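Local coordinates for 11R-lipoxygenase (Gersemia fruticosa, PDB 3VF1), which probably catalyses the calcium-dependent addition of molecular oxygen to a polyunsaturated fatty acid at a non-heme iron centre, at residues A[278-283]-A[359-364]; A[447-452]-A[622-627]; A[398-403]-A[471-476]. All coordinates share one frame; numbering follows the deposited sequence.

Contact 1 of 3, residues A[278-283]-A[359-364]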
loop_
_atom_site.group_PDB
_atom_site.type_symbol
_atom_site.label_atom_id
_atom_site.label_comp_id
_atom_site.label_asym_id
_atom_site.label_seq_id
_atom_site.Cartn_x
_atom_site.Cartn_y
_atom_site.Cartn_z
ATOM N N GLU A 278 -33.059 9.820 6.551
ATOM C CA GLU A 278 -34.270 9.850 7.364
ATOM C C GLU A 278 -34.002 9.398 8.801
ATOM O O GLU A 278 -34.714 9.792 9.724
ATOM C CB GLU A 278 -35.355 8.975 6.736
ATOM C CG GLU A 278 -34.992 7.501 6.634
ATOM C CD GLU A 278 -36.038 6.699 5.884
ATOM O OE1 GLU A 278 -35.871 5.467 5.759
ATOM O OE2 GLU A 278 -37.029 7.303 5.417
ATOM N N ASN A 279 -32.971 8.580 8.984
ATOM C CA ASN A 279 -32.630 8.060 10.304
ATOM C C ASN A 279 -31.627 8.939 11.054
ATOM O O ASN A 279 -31.034 8.509 12.043
ATOM C CB ASN A 279 -32.077 6.637 10.187
ATOM C CG ASN A 279 -30.854 6.556 9.295
ATOM O OD1 ASN A 279 -30.817 7.155 8.221
ATOM N ND2 ASN A 279 -29.842 5.819 9.739
ATOM N N PHE A 280 -31.443 10.169 10.581
ATOM C CA PHE A 280 -30.529 11.110 11.219
ATOM C C PHE A 280 -31.234 12.458 11.349
ATOM O O PHE A 280 -30.862 13.426 10.689
ATOM C CB PHE A 280 -29.259 11.254 10.378
ATOM C CG PHE A 280 -28.112 11.925 11.092
ATOM C CD1 PHE A 280 -28.111 12.087 12.467
ATOM C CD2 PHE A 280 -27.027 12.400 10.371
ATOM C CE1 PHE A 280 -27.049 12.704 13.106
ATOM C CE2 PHE A 280 -25.968 13.017 11.005
ATOM C CZ PHE A 280 -25.978 13.168 12.373
ATOM N N PRO A 281 -32.264 12.518 12.207
ATOM C CA PRO A 281 -33.162 13.673 12.315
ATOM C C PRO A 281 -32.542 14.880 13.021
ATOM O O PRO A 281 -32.981 15.248 14.110
ATOM C CB PRO A 281 -34.330 13.117 13.134
ATOM C CG PRO A 281 -33.705 12.084 14.002
ATOM C CD PRO A 281 -32.611 11.461 13.174
ATOM N N VAL A 282 -31.538 15.489 12.399
ATOM C CA VAL A 282 -30.925 16.697 12.939
ATOM C C VAL A 282 -31.809 17.902 12.652
ATOM O O VAL A 282 -32.099 18.206 11.497
ATOM C CB VAL A 282 -29.531 16.944 12.331
ATOM C CG1 VAL A 282 -28.977 18.287 12.791
ATOM C CG2 VAL A 282 -28.579 15.815 12.698
ATOM N N LYS A 283 -32.233 18.587 13.708
ATOM C CA LYS A 283 -33.096 19.753 13.564
ATOM C C LYS A 283 -32.291 21.041 13.670
ATOM O O LYS A 283 -31.281 21.102 14.371
ATOM C CB LYS A 283 -34.207 19.731 14.619
ATOM C CG LYS A 283 -35.049 18.464 14.597
ATOM C CD LYS A 283 -35.597 18.193 13.204
ATOM C CE LYS A 283 -36.370 16.888 13.146
ATOM N NZ LYS A 283 -36.823 16.582 11.759
ATOM N N ASN A 359 -30.559 6.790 22.056
ATOM C CA ASN A 359 -29.735 7.137 20.906
ATOM C C ASN A 359 -30.099 8.517 20.381
ATOM O O ASN A 359 -30.734 8.653 19.334
ATOM C CB ASN A 359 -29.909 6.103 19.797
ATOM C CG ASN A 359 -28.975 6.341 18.634
ATOM O OD1 ASN A 359 -27.823 6.730 18.816
ATOM N ND2 ASN A 359 -29.470 6.120 17.427
ATOM N N SER A 360 -29.686 9.542 21.117
ATOM C CA SER A 360 -30.037 10.917 20.799
ATOM C C SER A 360 -28.998 11.556 19.891
ATOM O O SER A 360 -27.960 10.962 19.601
ATOM C CB SER A 360 -30.121 11.727 22.086
ATOM O OG SER A 360 -28.851 11.766 22.716
ATOM N N ILE A 361 -29.282 12.779 19.455
ATOM C CA ILE A 361 -28.329 13.554 18.674
ATOM C C ILE A 361 -27.507 14.452 19.593
ATOM O O ILE A 361 -28.057 15.264 20.337
ATOM C CB ILE A 361 -29.040 14.408 17.612
ATOM C CG1 ILE A 361 -29.768 13.496 16.622
ATOM C CG2 ILE A 361 -28.039 15.297 16.890
ATOM C CD1 ILE A 361 -30.533 14.228 15.544
ATOM N N TRP A 362 -26.188 14.293 19.534
ATOM C CA TRP A 362 -25.275 15.071 20.361
ATOM C C TRP A 362 -24.812 16.305 19.602
ATOM O O TRP A 362 -24.643 16.270 18.387
ATOM C CB TRP A 362 -24.071 14.222 20.767
ATOM C CG TRP A 362 -24.452 12.930 21.413
ATOM C CD1 TRP A 362 -24.795 11.768 20.783
ATOM C CD2 TRP A 362 -24.535 12.662 22.817
ATOM N NE1 TRP A 362 -25.084 10.794 21.708
ATOM C CE2 TRP A 362 -24.930 11.318 22.964
ATOM C CE3 TRP A 362 -24.310 13.428 23.964
ATOM C CZ2 TRP A 362 -25.108 10.724 24.211
ATOM C CZ3 TRP A 362 -24.488 12.836 25.200
ATOM C CH2 TRP A 362 -24.882 11.498 25.315
ATOM N N THR A 363 -24.604 17.394 20.330
ATOM C CA THR A 363 -24.299 18.679 19.718
ATOM C C THR A 363 -23.612 19.592 20.730
ATOM O O THR A 363 -24.048 19.690 21.875
ATOM C CB THR A 363 -25.597 19.340 19.209
ATOM O OG1 THR A 363 -25.901 18.853 17.897
ATOM C CG2 THR A 363 -25.468 20.826 19.155
ATOM N N PRO A 364 -22.530 20.269 20.313
ATOM C CA PRO A 364 -21.765 21.111 21.243
ATOM C C PRO A 364 -22.557 22.323 21.725
ATOM O O PRO A 364 -22.216 22.925 22.739
ATOM C CB PRO A 364 -20.560 21.550 20.406
ATOM C CG PRO A 364 -21.038 21.492 18.998
ATOM C CD PRO A 364 -21.997 20.341 18.942
#
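The ring of Phe280 carries CG2 of Val282 over one face, 3.5 Å above the plane and shifted toward the rim, while the end of Ile361 approaches obliquely, with CD1 4.5 Å from ring atom CD1 of Phe280. Between Phe280 and Val282 the chain makes an inverse gamma turn centred on Pro281, closed by the backbone bond from Val282 N to Phe280 O (2.8 Å). The turn packs against the short strand 361-362, an outermost strand of a five-stranded antiparallel sheet whose neighbouring strand, 344-350, bonds to it through Ile349 and Trp362.

Ile361 is the residue that reaches across. Its CG1 branch stands opposite the carbonyl carbon (chi1 -63°) and then runs fully extended, which sends CD1 onto the peptide group between Pro281 and Val282. There CD1 meets CG2 of Val282 at 3.8 Å, the two side chains crossing at about a right angle, and CG of Pro281 at 4.1 Å. Gln350 on strand 344-350 touches Phe280, Pro281 and Ile361, so strand 344-350 reaches both partners. The isoleucine tip also meets the backbone of the turn, where Ile361 CD1 lies 3.5 Å from Val282 N.

Contact 2 of 3, residues A[447-452]-A[622-627]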
loop_
_atom_site.group_PDB
_atom_site.type_symbol
_atom_site.label_atom_id
_atom_site.label_comp_id
_atom_site.label_asym_id
_atom_site.label_seq_id
_atom_site.Cartn_x
_atom_site.Cartn_y
_atom_site.Cartn_z
ATOM N N ASP A 447 -6.516 -7.916 15.943
ATOM C CA ASP A 447 -7.369 -8.580 16.918
ATOM C C ASP A 447 -7.117 -8.061 18.333
ATOM O O ASP A 447 -8.011 -8.083 19.177
ATOM C CB ASP A 447 -7.130 -10.090 16.870
ATOM C CG ASP A 447 -8.261 -10.883 17.491
ATOM O OD1 ASP A 447 -9.273 -11.116 16.798
ATOM O OD2 ASP A 447 -8.133 -11.284 18.667
ATOM N N LYS A 448 -5.900 -7.588 18.586
ATOM C CA LYS A 448 -5.507 -7.152 19.926
ATOM C C LYS A 448 -5.828 -5.686 20.232
ATOM O O LYS A 448 -5.833 -5.288 21.397
ATOM C CB LYS A 448 -4.007 -7.379 20.140
ATOM C CG LYS A 448 -3.572 -8.835 20.114
ATOM C CD LYS A 448 -2.145 -8.983 20.621
ATOM C CE LYS A 448 -1.644 -10.415 20.517
ATOM N NZ LYS A 448 -1.294 -10.791 19.120
ATOM N N VAL A 449 -6.087 -4.881 19.203
ATOM C CA VAL A 449 -6.254 -3.440 19.402
ATOM C C VAL A 449 -7.618 -2.893 18.970
ATOM O O VAL A 449 -8.046 -1.848 19.452
ATOM C CB VAL A 449 -5.155 -2.646 18.660
ATOM C CG1 VAL A 449 -3.778 -3.144 19.066
ATOM C CG2 VAL A 449 -5.341 -2.744 17.153
ATOM N N LEU A 450 -8.291 -3.590 18.061
ATOM C CA LEU A 450 -9.581 -3.132 17.558
ATOM C C LEU A 450 -10.728 -3.713 18.375
ATOM O O LEU A 450 -10.662 -4.856 18.823
ATOM C CB LEU A 450 -9.752 -3.534 16.094
ATOM C CG LEU A 450 -8.775 -2.914 15.096
ATOM C CD1 LEU A 450 -9.055 -3.449 13.703
ATOM C CD2 LEU A 450 -8.866 -1.396 15.121
ATOM N N SER A 451 -11.783 -2.926 18.563
ATOM C CA SER A 451 -12.950 -3.401 19.298
ATOM C C SER A 451 -13.742 -4.411 18.472
ATOM O O SER A 451 -14.453 -5.247 19.027
ATOM C CB SER A 451 -13.843 -2.236 19.731
ATOM O OG SER A 451 -14.320 -1.505 18.621
ATOM N N ILE A 452 -13.615 -4.339 17.148
ATOM C CA ILE A 452 -14.238 -5.340 16.283
ATOM C C ILE A 452 -13.346 -6.570 16.162
ATOM O O ILE A 452 -13.633 -7.479 15.385
ATOM C CB ILE A 452 -14.556 -4.799 14.870
ATOM C CG1 ILE A 452 -13.272 -4.487 14.096
ATOM C CG2 ILE A 452 -15.460 -3.575 14.964
ATOM C CD1 ILE A 452 -13.514 -4.077 12.661
ATOM N N ALA A 622 -3.044 0.235 25.018
ATOM C CA ALA A 622 -2.542 1.441 24.372
ATOM C C ALA A 622 -1.107 1.250 23.888
ATOM O O ALA A 622 -0.744 1.707 22.805
ATOM C CB ALA A 622 -2.631 2.622 25.320
ATOM N N VAL A 623 -0.291 0.574 24.691
ATOM C CA VAL A 623 1.088 0.295 24.306
ATOM C C VAL A 623 1.117 -0.641 23.102
ATOM O O VAL A 623 1.944 -0.488 22.203
ATOM C CB VAL A 623 1.887 -0.348 25.456
ATOM C CG1 VAL A 623 3.282 -0.732 24.985
ATOM C CG2 VAL A 623 1.970 0.597 26.643
ATOM N N THR A 624 0.209 -1.613 23.091
ATOM C CA THR A 624 0.126 -2.563 21.990
ATOM C C THR A 624 -0.087 -1.832 20.671
ATOM O O THR A 624 0.517 -2.179 19.657
ATOM C CB THR A 624 -1.015 -3.578 22.196
ATOM O OG1 THR A 624 -0.689 -4.456 23.281
ATOM C CG2 THR A 624 -1.238 -4.404 20.933
ATOM N N MET A 625 -0.943 -0.815 20.686
ATOM C CA MET A 625 -1.243 -0.064 19.474
ATOM C C MET A 625 -0.024 0.715 18.995
ATOM O O MET A 625 0.261 0.754 17.801
ATOM C CB MET A 625 -2.412 0.895 19.707
ATOM C CG MET A 625 -2.835 1.649 18.453
ATOM S SD MET A 625 -3.202 0.533 17.082
ATOM C CE MET A 625 -3.674 1.695 15.803
ATOM N N VAL A 626 0.692 1.333 19.928
ATOM C CA VAL A 626 1.877 2.114 19.587
ATOM C C VAL A 626 2.975 1.218 19.024
ATOM O O VAL A 626 3.692 1.606 18.103
ATOM C CB VAL A 626 2.425 2.878 20.809
ATOM C CG1 VAL A 626 3.797 3.468 20.504
ATOM C CG2 VAL A 626 1.452 3.969 21.228
ATOM N N SER A 627 3.101 0.019 19.582
ATOM C CA SER A 627 4.080 -0.946 19.098
ATOM C C SER A 627 3.751 -1.347 17.664
ATOM O O SER A 627 4.640 -1.467 16.821
ATOM C CB SER A 627 4.095 -2.185 19.999
ATOM O OG SER A 627 5.107 -3.094 19.602
#
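Thr624 turns its hydroxyl back into its own helix, where OG1 hydrogen-bonds to His620 O one turn earlier, and presents its methyl to Val449. A chi1 of -69° does both jobs at once: OG1 sits beside the backbone N, and CG2 points across to segment 447-452. That methyl lies 3.4 Å from Val449 CG1, a close approach for two carbons, and 4.1 Å from CB of Lys448.

The contact joins the short, weakly bonded helix 445-449 to the side of helix 619-632, both in the helical catalytic part of the lipoxygenase fold. Val449 is the wedge, and its two methyls divide the work. CG1 faces Thr624, the side chains meeting at a slant, and also comes to 4.0 Å from CA of Met625. CG2 touches the thioether instead, 3.9 Å from Met625 SD, with these two side chains at about a right angle. In Met625 the bend at chi2 (54°) brings the sulfur across the valine's CG2.

Lys448 joins in through its CB; its chain leads off, and NZ bonds to Gly443 O. Met625 also rests on Gln388 of helix 369-410, and its side chain is about 9 Å from that of the iron ligand His392 and about 12 Å from the iron itself. The polar atoms beside the interface look elsewhere, Val449 O being bonded to Thr594 OG1. Across the interface the meeting atoms are methyls, methine carbons, a methylene and a thioether, so the two helices are held to each other here by buried apolar packing.

Contact 3 of 3, residues A[398-403]-A[471-476]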
loop_
_atom_site.group_PDB
_atom_site.type_symbol
_atom_site.label_atom_id
_atom_site.label_comp_id
_atom_site.label_asym_id
_atom_site.label_seq_id
_atom_site.Cartn_x
_atom_site.Cartn_y
_atom_site.Cartn_z
ATOM N N LEU A 398 -4.629 -5.972 0.148
ATOM C CA LEU A 398 -5.280 -7.131 -0.457
ATOM C C LEU A 398 -5.753 -6.889 -1.893
ATOM O O LEU A 398 -5.660 -7.780 -2.734
ATOM C CB LEU A 398 -6.455 -7.591 0.411
ATOM C CG LEU A 398 -6.090 -7.987 1.846
ATOM C CD1 LEU A 398 -7.299 -8.555 2.572
ATOM C CD2 LEU A 398 -4.939 -8.983 1.867
ATOM N N MET A 399 -6.254 -5.692 -2.177
ATOM C CA MET A 399 -6.781 -5.390 -3.508
ATOM C C MET A 399 -5.681 -5.267 -4.563
ATOM O O MET A 399 -5.945 -5.400 -5.758
ATOM C CB MET A 399 -7.616 -4.106 -3.475
ATOM C CG MET A 399 -9.022 -4.295 -2.915
ATOM S SD MET A 399 -10.091 -5.262 -4.003
ATOM C CE MET A 399 -10.360 -4.111 -5.350
ATOM N N MET A 400 -4.450 -5.021 -4.129
ATOM C CA MET A 400 -3.341 -4.850 -5.064
ATOM C C MET A 400 -2.540 -6.133 -5.280
ATOM O O MET A 400 -1.821 -6.253 -6.269
ATOM C CB MET A 400 -2.400 -3.741 -4.584
ATOM C CG MET A 400 -2.959 -2.334 -4.725
ATOM S SD MET A 400 -3.402 -1.918 -6.421
ATOM C CE MET A 400 -5.180 -2.109 -6.368
ATOM N N GLU A 401 -2.662 -7.089 -4.365
ATOM C CA GLU A 401 -1.870 -8.313 -4.448
ATOM C C GLU A 401 -2.116 -9.089 -5.748
ATOM O O GLU A 401 -1.171 -9.591 -6.358
ATOM C CB GLU A 401 -2.138 -9.217 -3.243
ATOM C CG GLU A 401 -1.230 -10.436 -3.182
ATOM C CD GLU A 401 -1.536 -11.337 -2.004
ATOM O OE1 GLU A 401 -2.283 -10.907 -1.098
ATOM O OE2 GLU A 401 -1.029 -12.478 -1.984
ATOM N N PRO A 402 -3.384 -9.189 -6.175
ATOM C CA PRO A 402 -3.714 -9.939 -7.392
ATOM C C PRO A 402 -2.905 -9.512 -8.618
ATOM O O PRO A 402 -2.617 -10.349 -9.470
ATOM C CB PRO A 402 -5.196 -9.627 -7.599
ATOM C CG PRO A 402 -5.708 -9.350 -6.236
ATOM C CD PRO A 402 -4.591 -8.661 -5.516
ATOM N N THR A 403 -2.547 -8.233 -8.705
ATOM C CA THR A 403 -1.802 -7.737 -9.858
ATOM C C THR A 403 -0.374 -8.268 -9.839
ATOM O O THR A 403 0.232 -8.472 -10.891
ATOM C CB THR A 403 -1.767 -6.195 -9.915
ATOM O OG1 THR A 403 -0.961 -5.685 -8.846
ATOM C CG2 THR A 403 -3.177 -5.616 -9.826
ATOM N N ASP A 471 -14.485 1.390 -9.870
ATOM C CA ASP A 471 -14.918 2.773 -10.041
ATOM C C ASP A 471 -14.491 3.608 -8.838
ATOM O O ASP A 471 -14.208 4.801 -8.964
ATOM C CB ASP A 471 -16.435 2.858 -10.216
ATOM C CG ASP A 471 -16.901 2.306 -11.549
ATOM O OD1 ASP A 471 -16.051 2.085 -12.439
ATOM O OD2 ASP A 471 -18.124 2.102 -11.710
ATOM N N SER A 472 -14.444 2.972 -7.671
ATOM C CA SER A 472 -14.057 3.657 -6.444
ATOM C C SER A 472 -12.550 3.900 -6.390
ATOM O O SER A 472 -12.050 4.527 -5.456
ATOM C CB SER A 472 -14.505 2.857 -5.218
ATOM O OG SER A 472 -13.825 1.616 -5.131
ATOM N N TYR A 473 -11.830 3.401 -7.391
ATOM C CA TYR A 473 -10.388 3.605 -7.471
ATOM C C TYR A 473 -10.024 4.716 -8.449
ATOM O O TYR A 473 -8.879 5.158 -8.494
ATOM C CB TYR A 473 -9.683 2.305 -7.853
ATOM C CG TYR A 473 -9.478 1.380 -6.679
ATOM C CD1 TYR A 473 -10.483 0.517 -6.266
ATOM C CD2 TYR A 473 -8.282 1.380 -5.975
ATOM C CE1 TYR A 473 -10.298 -0.325 -5.188
ATOM C CE2 TYR A 473 -8.090 0.543 -4.897
ATOM C CZ TYR A 473 -9.099 -0.306 -4.510
ATOM O OH TYR A 473 -8.903 -1.138 -3.437
ATOM N N ASP A 474 -10.999 5.165 -9.232
ATOM C CA ASP A 474 -10.804 6.335 -10.076
ATOM C C ASP A 474 -10.829 7.568 -9.185
ATOM O O ASP A 474 -11.891 8.116 -8.892
ATOM C CB ASP A 474 -11.889 6.424 -11.149
ATOM C CG ASP A 474 -11.622 7.525 -12.159
ATOM O OD1 ASP A 474 -10.977 8.530 -11.793
ATOM O OD2 ASP A 474 -12.055 7.385 -13.321
ATOM N N LEU A 475 -9.649 7.991 -8.750
ATOM C CA LEU A 475 -9.519 9.079 -7.787
ATOM C C LEU A 475 -10.332 10.302 -8.194
ATOM O O LEU A 475 -11.149 10.802 -7.422
ATOM C CB LEU A 475 -8.049 9.470 -7.642
ATOM C CG LEU A 475 -7.725 10.467 -6.531
ATOM C CD1 LEU A 475 -7.959 9.837 -5.167
ATOM C CD2 LEU A 475 -6.293 10.959 -6.664
ATOM N N VAL A 476 -10.104 10.776 -9.412
ATOM C CA VAL A 476 -10.726 12.006 -9.889
ATOM C C VAL A 476 -12.247 11.958 -9.773
ATOM O O VAL A 476 -12.869 12.901 -9.285
ATOM C CB VAL A 476 -10.349 12.288 -11.357
ATOM C CG1 VAL A 476 -11.087 13.516 -11.870
ATOM C CG2 VAL A 476 -8.844 12.473 -11.493
#
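Met399 lies against the hydroxyl end of Tyr473: CB and CG are each 3.2 Å from Tyr473 OH, and the chain then folds back so that CE comes 3.8 Å from ring atom CE1 of the tyrosine. Bends at chi2 (-69°) and chi3 (-71°) give the methionine this hooked shape. Met400 CE comes 4.2 Å from CE2 of Tyr473; both methyls sit on the same side of the ring plane, one near CE1 and one near CE2, each approaching obliquely.

The methionines belong to helix 369-410, the long helix of the lipoxygenase core that also supplies the iron ligands His392 and His397; the Met400 side chain is about 10 Å from the iron. Tyr473 ends a 3-10 turn, and Asp474 follows as the N-cap of helix 475-481.

Further out, Tyr473 OH is hydrogen-bonded to Arg395 O, one turn before Met399, and the Arg395 side chain makes a cation-pi contact with the tyrosine. Past Met400 the helix kinks at Pro402. There Met400 O accepts twice from Thr403, through its backbone N and, in the carbonyl plane, from OG1 at 2.8 Å.

Following the chain from the N terminus, contact 1 opens in the loop after strand 271-272 and closes at strand 361-362, looping out 75 residues that hold the other strands of that sheet from 306-310 to 344-350. It is complete before either of the others begins. Strand 361-362 leads straight into helix 369-410, where contact 3 opens at 398-403. Contact 2 opens next, at helix 445-449, before contact 3 closes at 471-476; contact 2 then waits until helix 619-632 to close. These two loops therefore cross, and both enclose stretches of helix and loop without strand, with centres 27 Å apart. Contact 1 lies at the sheet, 30 Å or more from each by centres.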